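Local coordinates for trans-4-hydroxy-L-proline dehydratase (Clostridioides difficile 70-100-2010, PDB 6VXC), which uses a glycyl radical to dehydrate trans-4-hydroxy-L-proline to (S)-1-pyrroline-5-carboxylate in the anaerobic breakdown of hydroxyproline, at residues H118-I122 with I123-V127; Y786-F790 with N791-R795. All blocks are in the same frame, centred on the assembly; numbering follows the deposited sequence.

Interaction 1: residues H118-I122 with I123-V127; sequences HNRDI and INFSV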
ATOM      1  N   HIS A 118      -5.649  15.067  16.883  1.00 19.25           N
ATOM      2  CA  HIS A 118      -6.764  14.896  17.803  1.00 21.18           C
ATOM      3  C   HIS A 118      -7.995  15.643  17.308  1.00 22.81           C
ATOM      4  O   HIS A 118      -9.120  15.156  17.445  1.00 23.24           O
ATOM      5  CB  HIS A 118      -6.368  15.378  19.197  1.00 21.60           C
ATOM      6  CG  HIS A 118      -7.428  15.179  20.232  1.00 19.81           C
ATOM      7  ND1 HIS A 118      -7.472  14.075  21.052  1.00 21.52           N
ATOM      8  CD2 HIS A 118      -8.498  15.940  20.568  1.00 22.71           C
ATOM      9  CE1 HIS A 118      -8.514  14.170  21.859  1.00 21.34           C
ATOM     10  NE2 HIS A 118      -9.153  15.292  21.584  1.00 20.71           N
ATOM     11  N   ASN A 119      -7.803  16.821  16.723  1.00 20.77           N
ATOM     12  CA  ASN A 119      -8.917  17.696  16.414  1.00 24.29           C
ATOM     13  C   ASN A 119      -9.297  17.744  14.946  1.00 22.09           C
ATOM     14  O   ASN A 119     -10.344  18.303  14.635  1.00 22.28           O
ATOM     15  CB  ASN A 119      -8.609  19.121  16.894  1.00 25.40           C
ATOM     16  CG  ASN A 119      -8.536  19.213  18.387  1.00 25.76           C
ATOM     17  OD1 ASN A 119      -9.554  19.133  19.053  1.00 27.72           O
ATOM     18  ND2 ASN A 119      -7.330  19.326  18.930  1.00 28.21           N
ATOM     19  N   ARG A 120      -8.512  17.136  14.054  1.00 22.95           N
ATOM     20  CA  ARG A 120      -8.793  17.189  12.626  1.00 21.90           C
ATOM     21  C   ARG A 120     -10.156  16.576  12.292  1.00 27.39           C
ATOM     22  O   ARG A 120     -10.719  15.755  13.025  1.00 23.04           O
ATOM     23  CB  ARG A 120      -7.718  16.470  11.792  1.00 22.78           C
ATOM     24  CG  ARG A 120      -7.529  15.014  12.149  1.00 20.76           C
ATOM     25  CD  ARG A 120      -6.718  14.208  11.124  1.00 23.80           C
ATOM     26  NE  ARG A 120      -5.329  14.564  11.046  1.00 25.41           N
ATOM     27  CZ  ARG A 120      -4.306  13.718  11.044  1.00 18.92           C
ATOM     28  NH1 ARG A 120      -4.478  12.398  11.117  1.00 19.23           N
ATOM     29  NH2 ARG A 120      -3.096  14.222  10.965  1.00 17.07           N
ATOM     30  N   ASP A 121     -10.640  16.960  11.114  1.00 23.51           N
ATOM     31  CA  ASP A 121     -11.980  16.644  10.650  1.00 28.10           C
ATOM     32  C   ASP A 121     -12.123  15.168  10.275  1.00 28.64           C
ATOM     33  O   ASP A 121     -13.092  14.510  10.666  1.00 27.44           O
ATOM     34  CB  ASP A 121     -12.239  17.541   9.439  1.00 36.92           C
ATOM     35  CG  ASP A 121     -13.677  17.613   9.041  1.00 50.18           C
ATOM     36  OD1 ASP A 121     -14.473  16.773   9.511  1.00 53.77           O
ATOM     37  OD2 ASP A 121     -13.995  18.518   8.226  1.00 60.71           O
ATOM     38  N   ILE A 122     -11.149  14.618   9.561  1.00 24.24           N
ATOM     39  CA  ILE A 122     -11.169  13.220   9.162  1.00 27.40           C
ATOM     40  C   ILE A 122      -9.849  12.563   9.536  1.00 19.43           C
ATOM     41  O   ILE A 122      -8.809  13.220   9.653  1.00 20.66           O
ATOM     42  CB  ILE A 122     -11.463  13.044   7.655  1.00 27.05           C
ATOM     43  CG1 ILE A 122     -10.554  13.950   6.820  1.00 26.99           C
ATOM     44  CG2 ILE A 122     -12.946  13.271   7.368  1.00 30.88           C
ATOM     45  CD1 ILE A 122     -10.788  13.837   5.341  1.00 28.04           C
ATOM     46  N   ILE A 123      -9.909  11.253   9.742  1.00 19.68           N
ATOM     47  CA  ILE A 123      -8.763  10.435  10.112  1.00 18.19           C
ATOM     48  C   ILE A 123      -8.146  10.984  11.391  1.00 18.37           C
ATOM     49  O   ILE A 123      -6.921  11.050  11.527  1.00 14.99           O
ATOM     50  CB  ILE A 123      -7.729  10.363   8.965  1.00 16.86           C
ATOM     51  CG1 ILE A 123      -8.432  10.371   7.602  1.00 15.10           C
ATOM     52  CG2 ILE A 123      -6.838   9.125   9.107  1.00 13.93           C
ATOM     53  CD1 ILE A 123      -9.358   9.216   7.384  1.00 16.75           C
ATOM     54  N   ASN A 124      -8.994  11.336  12.350  1.00 19.63           N
ATOM     55  CA  ASN A 124      -8.521  11.812  13.640  1.00 20.31           C
ATOM     56  C   ASN A 124      -8.103  10.646  14.521  1.00 18.40           C
ATOM     57  O   ASN A 124      -8.594   9.527  14.380  1.00 15.95           O
ATOM     58  CB  ASN A 124      -9.607  12.618  14.348  1.00 20.24           C
ATOM     59  CG  ASN A 124     -10.885  11.824  14.523  1.00 23.42           C
ATOM     60  OD1 ASN A 124     -11.573  11.532  13.550  1.00 24.77           O
ATOM     61  ND2 ASN A 124     -11.202  11.462  15.759  1.00 24.53           N
ATOM     62  N   PHE A 125      -7.150  10.923  15.411  1.00 20.21           N
ATOM     63  CA  PHE A 125      -6.718  10.008  16.463  1.00 18.44           C
ATOM     64  C   PHE A 125      -6.797  10.742  17.795  1.00 22.95           C
ATOM     65  O   PHE A 125      -6.234  11.838  17.933  1.00 25.34           O
ATOM     66  CB  PHE A 125      -5.279   9.539  16.236  1.00 16.52           C
ATOM     67  CG  PHE A 125      -5.121   8.518  15.156  1.00 18.92           C
ATOM     68  CD1 PHE A 125      -5.090   8.897  13.820  1.00 14.53           C
ATOM     69  CD2 PHE A 125      -4.948   7.178  15.478  1.00 15.40           C
ATOM     70  CE1 PHE A 125      -4.922   7.962  12.828  1.00 14.99           C
ATOM     71  CE2 PHE A 125      -4.780   6.233  14.488  1.00 17.76           C
ATOM     72  CZ  PHE A 125      -4.760   6.625  13.160  1.00 14.79           C
ATOM     73  N   SER A 126      -7.442  10.131  18.785  1.00 19.93           N
ATOM     74  CA  SER A 126      -7.523  10.752  20.101  1.00 21.34           C
ATOM     75  C   SER A 126      -6.187  10.634  20.815  1.00 20.75           C
ATOM     76  O   SER A 126      -5.569   9.570  20.816  1.00 19.82           O
ATOM     77  CB  SER A 126      -8.620  10.106  20.937  1.00 19.25           C
ATOM     78  OG  SER A 126      -9.881  10.496  20.437  1.00 31.65           O
ATOM     79  N   VAL A 127      -5.741  11.732  21.418  1.00 21.27           N
ATOM     80  CA  VAL A 127      -4.508  11.776  22.196  1.00 23.58           C
ATOM     81  C   VAL A 127      -4.903  12.093  23.631  1.00 23.60           C
ATOM     82  O   VAL A 127      -5.283  13.226  23.940  1.00 24.73           O
ATOM     83  CB  VAL A 127      -3.525  12.821  21.649  1.00 27.84           C
ATOM     84  CG1 VAL A 127      -2.195  12.759  22.397  1.00 28.66           C
ATOM     85  CG2 VAL A 127      -3.326  12.629  20.152  1.00 23.93           C
TER
HETATM   86  O   HOH W   1     -10.108  12.587  18.166  1.00 26.71           O
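A reversing loop that follows helix 111-119 brings H118, in the last turn of that helix, against V127, and R120, the first residue to leave helical geometry, against I123. The imidazole of H118 acts as acceptor: V127 N donates to H118 ND1 at 2.9 Å, almost straight (173°) and in the ring plane, consistent with an ND1 that carries no proton. The H118 ring reaches V127 because chi1 of -177° turns it away from its own backbone N. Beside it, H118 CA makes a CA-H...O contact of 3.1 Å with F125 O.

At the turn itself the R120 chain, bent at chi3, comes back towards I123, and R120 NH1 gives I123 O a 2.8 Å bond that lies in the guanidinium plane. R120 NH2 is bonded to K346 O, so one guanidinium ties the turn to the loop before helix 348-353. I123, with positive phi and psi in the left-handed region, lets the chain reverse, while its side chain packs on S355, Y357 and L351. R120 CG passes N124 CB at 3.9 Å, the two side chains crossing obliquely with guanidinium and amide planes nearly perpendicular. Between the two arms, one water donates to H118 O at 2.8 Å, accepts from N124 ND2 at 2.9 Å and hydrogen-bonds S126 OG at 3.1 Å.

Interaction 2: residues Y786-F790 with N791-R795; sequences YSDHF and NNLSR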
ATOM      1  N   TYR A 786      -8.137   0.321  -2.598  1.00 12.85           N
ATOM      2  CA  TYR A 786      -8.666  -0.001  -1.277  1.00 11.25           C
ATOM      3  C   TYR A 786     -10.074   0.557  -1.148  1.00  9.80           C
ATOM      4  O   TYR A 786     -10.469   1.463  -1.877  1.00 12.21           O
ATOM      5  CB  TYR A 786      -7.808   0.560  -0.153  1.00 11.14           C
ATOM      6  CG  TYR A 786      -7.879   2.063  -0.020  1.00 12.32           C
ATOM      7  CD1 TYR A 786      -7.267   2.886  -0.954  1.00 11.35           C
ATOM      8  CD2 TYR A 786      -8.577   2.658   1.025  1.00 11.51           C
ATOM      9  CE1 TYR A 786      -7.317   4.259  -0.830  1.00 10.00           C
ATOM     10  CE2 TYR A 786      -8.640   4.034   1.157  1.00 10.26           C
ATOM     11  CZ  TYR A 786      -8.007   4.826   0.218  1.00 11.65           C
ATOM     12  OH  TYR A 786      -8.056   6.192   0.327  1.00 15.23           O
ATOM     13  N   SER A 787     -10.800   0.038  -0.168  1.00 10.62           N
ATOM     14  CA  SER A 787     -12.138   0.498   0.169  1.00 11.90           C
ATOM     15  C   SER A 787     -12.101   1.263   1.481  1.00 10.98           C
ATOM     16  O   SER A 787     -11.244   1.021   2.336  1.00 13.70           O
ATOM     17  CB  SER A 787     -13.127  -0.676   0.275  1.00 11.66           C
ATOM     18  OG  SER A 787     -13.203  -1.383  -0.946  1.00 13.89           O
ATOM     19  N   ASP A 788     -13.022   2.208   1.625  1.00 13.67           N
ATOM     20  CA  ASP A 788     -13.074   3.022   2.831  1.00 12.74           C
ATOM     21  C   ASP A 788     -14.497   3.511   3.040  1.00 12.49           C
ATOM     22  O   ASP A 788     -15.298   3.540   2.112  1.00 15.60           O
ATOM     23  CB  ASP A 788     -12.099   4.215   2.742  1.00 13.47           C
ATOM     24  CG  ASP A 788     -11.587   4.667   4.111  1.00 14.97           C
ATOM     25  OD1 ASP A 788     -12.238   4.358   5.136  1.00 15.33           O
ATOM     26  OD2 ASP A 788     -10.522   5.335   4.149  1.00 19.39           O
ATOM     27  N   HIS A 789     -14.799   3.917   4.267  1.00 12.36           N
ATOM     28  CA  HIS A 789     -16.073   4.572   4.524  1.00 13.56           C
ATOM     29  C   HIS A 789     -16.148   5.898   3.783  1.00 14.25           C
ATOM     30  O   HIS A 789     -15.203   6.688   3.799  1.00 14.28           O
ATOM     31  CB  HIS A 789     -16.269   4.794   6.023  1.00 17.32           C
ATOM     32  CG  HIS A 789     -16.622   3.549   6.768  1.00 20.66           C
ATOM     33  ND1 HIS A 789     -15.672   2.719   7.320  1.00 22.86           N
ATOM     34  CD2 HIS A 789     -17.820   2.974   7.026  1.00 19.36           C
ATOM     35  CE1 HIS A 789     -16.269   1.690   7.893  1.00 22.18           C
ATOM     36  NE2 HIS A 789     -17.573   1.823   7.734  1.00 24.73           N
ATOM     37  N   PHE A 790     -17.269   6.105   3.084  1.00 14.90           N
ATOM     38  CA  PHE A 790     -17.522   7.348   2.374  1.00 13.19           C
ATOM     39  C   PHE A 790     -17.359   8.566   3.282  1.00 13.32           C
ATOM     40  O   PHE A 790     -16.798   9.584   2.868  1.00 13.39           O
ATOM     41  CB  PHE A 790     -18.929   7.277   1.753  1.00 14.02           C
ATOM     42  CG  PHE A 790     -19.300   8.456   0.898  1.00 14.39           C
ATOM     43  CD1 PHE A 790     -18.760   8.613  -0.364  1.00 14.55           C
ATOM     44  CD2 PHE A 790     -20.261   9.365   1.329  1.00 13.19           C
ATOM     45  CE1 PHE A 790     -19.116   9.696  -1.162  1.00 14.91           C
ATOM     46  CE2 PHE A 790     -20.636  10.442   0.535  1.00 13.13           C
ATOM     47  CZ  PHE A 790     -20.065  10.613  -0.702  1.00 13.42           C
ATOM     48  N   ASN A 791     -17.795   8.457   4.537  1.00 15.19           N
ATOM     49  CA  ASN A 791     -17.692   9.545   5.504  1.00 17.91           C
ATOM     50  C   ASN A 791     -16.251   9.852   5.923  1.00 17.84           C
ATOM     51  O   ASN A 791     -16.030  10.883   6.563  1.00 17.91           O
ATOM     52  CB  ASN A 791     -18.512   9.233   6.770  1.00 17.64           C
ATOM     53  CG  ASN A 791     -20.015   9.351   6.555  1.00 20.88           C
ATOM     54  OD1 ASN A 791     -20.477   9.894   5.549  1.00 19.61           O
ATOM     55  ND2 ASN A 791     -20.787   8.887   7.541  1.00 22.97           N
ATOM     56  N   ASN A 792     -15.285   8.979   5.632  1.00 17.05           N
ATOM     57  CA  ASN A 792     -13.878   9.265   5.908  1.00 15.55           C
ATOM     58  C   ASN A 792     -13.217  10.088   4.812  1.00 16.45           C
ATOM     59  O   ASN A 792     -12.033  10.403   4.929  1.00 20.84           O
ATOM     60  CB  ASN A 792     -13.074   7.976   6.094  1.00 15.57           C
ATOM     61  CG  ASN A 792     -13.305   7.339   7.452  1.00 18.87           C
ATOM     62  OD1 ASN A 792     -13.710   8.001   8.395  1.00 19.17           O
ATOM     63  ND2 ASN A 792     -13.028   6.046   7.556  1.00 20.40           N
ATOM     64  N   LEU A 793     -13.933  10.413   3.747  1.00 16.23           N
ATOM     65  CA  LEU A 793     -13.353  11.074   2.596  1.00 13.54           C
ATOM     66  C   LEU A 793     -13.678  12.568   2.610  1.00 16.81           C
ATOM     67  O   LEU A 793     -14.759  12.979   3.032  1.00 16.19           O
ATOM     68  CB  LEU A 793     -13.863  10.424   1.313  1.00 13.63           C
ATOM     69  CG  LEU A 793     -13.902   8.883   1.316  1.00 14.63           C
ATOM     70  CD1 LEU A 793     -14.517   8.400   0.038  1.00 12.33           C
ATOM     71  CD2 LEU A 793     -12.509   8.255   1.509  1.00 11.90           C
ATOM     72  N   SER A 794     -12.726  13.378   2.161  1.00 16.07           N
ATOM     73  CA  SER A 794     -12.997  14.794   1.990  1.00 16.26           C
ATOM     74  C   SER A 794     -14.092  14.985   0.942  1.00 17.13           C
ATOM     75  O   SER A 794     -14.351  14.115   0.110  1.00 17.45           O
ATOM     76  CB  SER A 794     -11.745  15.539   1.533  1.00 19.93           C
ATOM     77  OG  SER A 794     -11.507  15.307   0.151  1.00 18.36           O
ATOM     78  N   ARG A 795     -14.740  16.145   0.995  1.00 16.52           N
ATOM     79  CA  ARG A 795     -15.748  16.469  -0.008  1.00 17.74           C
ATOM     80  C   ARG A 795     -15.168  16.378  -1.424  1.00 16.00           C
ATOM     81  O   ARG A 795     -15.837  15.919  -2.355  1.00 15.06           O
ATOM     82  CB  ARG A 795     -16.317  17.863   0.268  1.00 17.01           C
ATOM     83  CG  ARG A 795     -17.245  18.367  -0.804  1.00 21.83           C
ATOM     84  CD  ARG A 795     -18.449  17.470  -0.973  1.00 21.73           C
ATOM     85  NE  ARG A 795     -19.198  17.872  -2.160  1.00 31.34           N
ATOM     86  CZ  ARG A 795     -20.361  18.506  -2.159  1.00 36.76           C
ATOM     87  NH1 ARG A 795     -20.962  18.808  -1.012  1.00 34.49           N
ATOM     88  NH2 ARG A 795     -20.918  18.832  -3.320  1.00 40.19           N
TER
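D788, at the middle of strand 787-789, meets N792 across the turn that ends the strand. N792 ND2 donates to D788 OD1 at 3.1 Å with an N-H...O angle of 173°; the donor keeps to its own amide plane but approaches the syn side of the carboxylate oxygen from 33° out of the carboxylate plane. The two side chains cross at about a right angle, their flat ends well turned from each other. D788 reaches this position with CG roughly opposite its backbone N (chi1 -151°), and the same OD1 takes a weak bond from H789 N. The other oxygen, OD2, is bonded to T356 OG1, so both carboxylate oxygens have partners, which restrains the group's rotation.

N792 carries its amide on the backbone-N side, which also lays N792 ND2 alongside H789 CB at 3.8 Å. The H789 ring leads away from the turn, and the side chain touches I780 of the neighbouring strand. Two backbone bonds wind the chain: N792 N to H789 O at 2.9 Å and L793 N to F790 O at 3.1 Å.

F790 and L793 form the apolar side. The F790 ring, swung opposite its backbone N, packs on L766, A769 and Q770 of helix 763-771, and F790 CD1 meets L793 CD1 at 4.3 Å. L793 CG lies 3.4 Å from F790 O, while its side chain also touches V781, Q798 and I801. N791 ND2 is bonded to P773 O, and S794 OG caps L797 N. The whole is a strand leading through a 3-10 turn into the N-cap of helix 795-803, within the glycine radical domain just after G785, which carries the radical in the active enzyme (absent from this structure).

Interaction 1 closes long before interaction 2 opens, so the two come in series, 118-127 in the PFL-like part of the chain and 786-795 in the glycine radical part. Yet their centres are about 15 Å apart on the same side of the chain's centre, and they touch. I122 CD1 packs 3.7 Å from N792 O, and I123 CD1 also rests on N792 O, so the tip of the loop after helix 111-119 meets the 3-10 turn that leads to helix 795-803. Neighbouring loop residues serve both: Y357 receives I123 and F125, while T356 bonds D788. The PFL-like part thus packs directly against the turn following the glycyl radical loop.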